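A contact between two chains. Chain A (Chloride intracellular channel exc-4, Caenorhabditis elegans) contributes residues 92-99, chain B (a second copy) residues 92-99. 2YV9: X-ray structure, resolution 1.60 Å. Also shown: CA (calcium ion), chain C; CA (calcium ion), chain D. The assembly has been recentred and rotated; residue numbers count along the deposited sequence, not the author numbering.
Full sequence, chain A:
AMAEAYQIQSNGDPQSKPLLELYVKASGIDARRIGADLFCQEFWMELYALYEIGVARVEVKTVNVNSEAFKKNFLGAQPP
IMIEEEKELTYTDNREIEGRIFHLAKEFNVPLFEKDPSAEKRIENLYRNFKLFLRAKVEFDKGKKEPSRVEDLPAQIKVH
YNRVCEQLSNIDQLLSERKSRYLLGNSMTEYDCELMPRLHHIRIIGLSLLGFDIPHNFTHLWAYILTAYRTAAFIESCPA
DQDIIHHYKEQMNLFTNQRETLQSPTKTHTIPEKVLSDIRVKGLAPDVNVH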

# COMPACT_ATOMS: atom_id res chain seq x y z
N THR A 92 0.66 1.20 8.09
CA THR A 92 -0.16 0.28 7.31
C THR A 92 -0.09 0.57 5.81
O THR A 92 -0.39 -0.31 5.02
N ASP A 93 0.36 1.76 5.42
CA ASP A 93 0.35 2.22 4.05
C ASP A 93 1.77 2.12 3.53
O ASP A 93 2.72 2.46 4.26
N ASN A 94 1.92 1.65 2.30
CA ASN A 94 3.28 1.40 1.76
C ASN A 94 4.12 2.67 1.71
O ASN A 94 5.38 2.62 1.83
N ARG A 95 3.47 3.83 1.56
CA ARG A 95 4.22 5.11 1.60
C ARG A 95 4.87 5.30 3.01
O ARG A 95 6.02 5.74 3.13
N GLU A 96 4.11 5.00 4.05
CA GLU A 96 4.54 5.11 5.44
C GLU A 96 5.68 4.13 5.76
O GLU A 96 6.69 4.51 6.37
N ILE A 97 5.55 2.88 5.31
CA ILE A 97 6.58 1.84 5.58
C ILE A 97 7.85 2.27 4.89
O ILE A 97 8.92 2.30 5.51
N GLU A 98 7.77 2.61 3.62
CA GLU A 98 8.98 3.02 2.87
C GLU A 98 9.61 4.25 3.52
O GLU A 98 10.83 4.35 3.62
N GLY A 99 8.75 5.20 3.92
CA GLY A 99 9.20 6.47 4.55
C GLY A 99 10.05 6.22 5.79
O GLY A 99 11.10 6.85 6.01
N THR B 92 -1.09 0.17 -9.03
CA THR B 92 -1.78 -0.54 -7.96
C THR B 92 -1.28 -0.17 -6.55
O THR B 92 -1.96 -0.40 -5.56
N ASP B 93 -0.09 0.43 -6.47
CA ASP B 93 0.52 0.70 -5.19
C ASP B 93 0.33 2.18 -4.89
O ASP B 93 0.44 3.03 -5.80
N ASN B 94 0.03 2.48 -3.65
CA ASN B 94 -0.21 3.87 -3.24
C ASN B 94 0.93 4.80 -3.53
O ASN B 94 0.75 5.99 -3.76
N ARG B 95 2.15 4.25 -3.51
CA ARG B 95 3.31 5.05 -3.84
C ARG B 95 3.24 5.47 -5.31
O ARG B 95 3.59 6.60 -5.64
N GLU B 96 2.84 4.53 -6.17
CA GLU B 96 2.73 4.74 -7.63
C GLU B 96 1.62 5.73 -7.94
O GLU B 96 1.80 6.62 -8.77
N ILE B 97 0.46 5.56 -7.29
CA ILE B 97 -0.69 6.46 -7.54
C ILE B 97 -0.33 7.90 -7.13
O ILE B 97 -0.45 8.85 -7.91
N GLU B 98 0.16 8.07 -5.93
CA GLU B 98 0.59 9.37 -5.45
C GLU B 98 1.68 9.97 -6.35
O GLU B 98 1.64 11.16 -6.67
N GLY B 99 2.63 9.13 -6.77
CA GLY B 99 3.77 9.66 -7.54
C GLY B 99 3.27 10.23 -8.87
O GLY B 99 3.76 11.23 -9.31

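The two copies of the exc-4 channel protein meet through the first turns of equivalent helices, residues 94-99 of each chain, whose axes run nearly perpendicular (98°) and approach to 9.8 Å. The backbones come near each other at the helix starts, where the CA atoms of A:Arg95 and B:Arg95 lie 5.5 Å apart. Together the two stretches bury 407 Å², and the copies meet nearly symmetrically, so that each contact between unlike residues has a counterpart with the chains exchanged.

Charge pairing ties the helices together. A:Glu98 and B:Glu98 direct their CA-to-CB bonds toward the partner and extend with chi1 and chi2 both t. A:Arg95 NH1 donates to B:Glu98 OE1 at 2.9 Å, and B:Arg95 NH1 to A:Glu98 OE1 at 2.9 Å; each is a hydrogen-bonded salt bridge that meets the guanidinium at its edge. Both arginines leave the backbone sideways, but an m, t, m course for chi1 to chi3 brings their ends nearer the other chain.

The same guanidiniums are anchored within their own chains. A:Arg95 NE binds A:Asp93 OD1 at 3.0 Å while A:Arg95 NH2 binds A:Asp93 OD2 at 2.9 Å, a two-point salt bridge; in chain B, B:Arg95 NE reaches B:Asp93 OD2 and B:Arg95 NH2 reaches B:Asp93 OD1, both at 3.0 Å. Each aspartate, with chi1 t, also caps its helix, A:Asp93 OD1 accepting from A:Arg95 N at 2.8 Å and B:Asp93 OD2 from B:Arg95 N at 2.6 Å.

The remaining carboxylate oxygen of each cap looks across the contact. A:Asn94 and B:Asn94, both m, point toward the partner, so that B:Asn94 ND2 donates to A:Asp93 OD2 and A:Asn94 ND2 to B:Asp93 OD1, each at 2.9 Å and close to linear. One aspartate thus serves its own helix, its own arginine and the opposing asparagine.

Van der Waals packing involves the same polar side chains: A:Arg95 CG rests 3.7 Å from B:Arg95 CG, and the asparagine CB atoms lie against the guanidinium groups, A:Asn94 CB 3.8 Å from B:Arg95 NE and B:Asn94 CB 3.8 Å from A:Arg95 NE.

A:Thr92, A:Glu96 and A:Ile97, like their chain B equivalents, stay out of reach. The Glu96 side chains instead brace the turn before their helices: A:Glu96 OE1 accepts from A:Asp93 N, and B:Glu96 OE1 from B:Asp93 N, both at 3.0 Å. One calcium ion sits beside each stretch, bound by A:Thr92 O at 2.6 Å with water 1, or by B:Thr92 O at 2.5 Å with waters 2 and 3, besides ligands elsewhere in the structure.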

# COMPACT_ATOMS: atom_id res chain seq x y z
CB THR A 92 -1.64 0.29 7.78
OG1 THR A 92 -2.19 1.59 7.57
CG2 THR A 92 -1.71 -0.08 9.26
CB ASP A 93 -0.12 3.67 3.95
CG ASP A 93 -0.26 4.16 2.52
OD1 ASP A 93 0.78 4.38 1.86
OD2 ASP A 93 -1.41 4.36 2.03
CB ASN A 94 3.22 0.68 0.39
CG ASN A 94 2.77 -0.79 0.52
OD1 ASN A 94 2.46 -1.25 1.62
ND2 ASN A 94 2.81 -1.53 -0.58
CB ARG A 95 3.29 6.31 1.29
CG ARG A 95 2.79 6.31 -0.14
CD ARG A 95 1.65 7.31 -0.35
NE ARG A 95 0.42 6.88 0.33
CZ ARG A 95 -0.62 7.67 0.57
NH1 ARG A 95 -0.68 8.91 0.11
NH2 ARG A 95 -1.69 7.17 1.20
CB GLU A 96 3.36 4.80 6.37
CG GLU A 96 2.22 5.80 6.30
CD GLU A 96 0.97 5.32 7.07
OE1 GLU A 96 0.77 4.11 7.29
OE2 GLU A 96 0.17 6.19 7.46
CB ILE A 97 6.12 0.44 5.11
CG1 ILE A 97 4.85 0.01 5.86
CG2 ILE A 97 7.22 -0.61 5.26
CD1 ILE A 97 4.17 -1.24 5.21
CB GLU A 98 8.68 3.38 1.45
CG GLU A 98 9.91 3.61 0.61
CD GLU A 98 9.52 3.95 -0.82
OE1 GLU A 98 9.57 3.06 -1.66
OE2 GLU A 98 9.08 5.08 -1.09
CB THR B 92 -1.72 -2.07 -8.10
OG1 THR B 92 -0.39 -2.54 -7.83
CG2 THR B 92 -2.22 -2.49 -9.48
CB ASP B 93 2.00 0.34 -5.25
CG ASP B 93 2.74 0.55 -3.93
OD1 ASP B 93 3.09 -0.47 -3.28
OD2 ASP B 93 2.95 1.73 -3.55
CB ASN B 94 -0.72 3.97 -1.80
CG ASN B 94 -2.13 3.38 -1.64
OD1 ASN B 94 -2.71 2.90 -2.60
ND2 ASN B 94 -2.66 3.42 -0.44
CB ARG B 95 4.62 4.28 -3.57
CG ARG B 95 4.92 4.08 -2.12
CD ARG B 95 6.04 3.07 -1.92
NE ARG B 95 5.65 1.73 -2.35
CZ ARG B 95 6.49 0.72 -2.53
NH1 ARG B 95 7.81 0.88 -2.28
NH2 ARG B 95 6.05 -0.45 -2.95
CB GLU B 96 2.43 3.42 -8.36
CG GLU B 96 3.58 2.40 -8.36
CD GLU B 96 3.08 0.95 -8.62
OE1 GLU B 96 1.85 0.70 -8.76
OE2 GLU B 96 3.94 0.04 -8.67
CB ILE B 97 -1.95 5.96 -6.80
CG1 ILE B 97 -2.30 4.53 -7.23
CG2 ILE B 97 -3.08 6.95 -6.93
CD1 ILE B 97 -3.46 3.88 -6.46
CB GLU B 98 1.13 9.26 -4.04
CG GLU B 98 1.55 10.58 -3.48
CD GLU B 98 2.00 10.44 -2.07
OE1 GLU B 98 1.20 10.71 -1.13
OE2 GLU B 98 3.17 10.02 -1.89
CA CA C . -0.00 -2.14 3.21
CA CA D . -3.71 -0.07 -3.77
O HOH W 1 -0.96 -3.46 1.08
O HOH W 2 -3.02 -2.70 -3.65
O HOH W 3 -4.61 -0.55 -1.25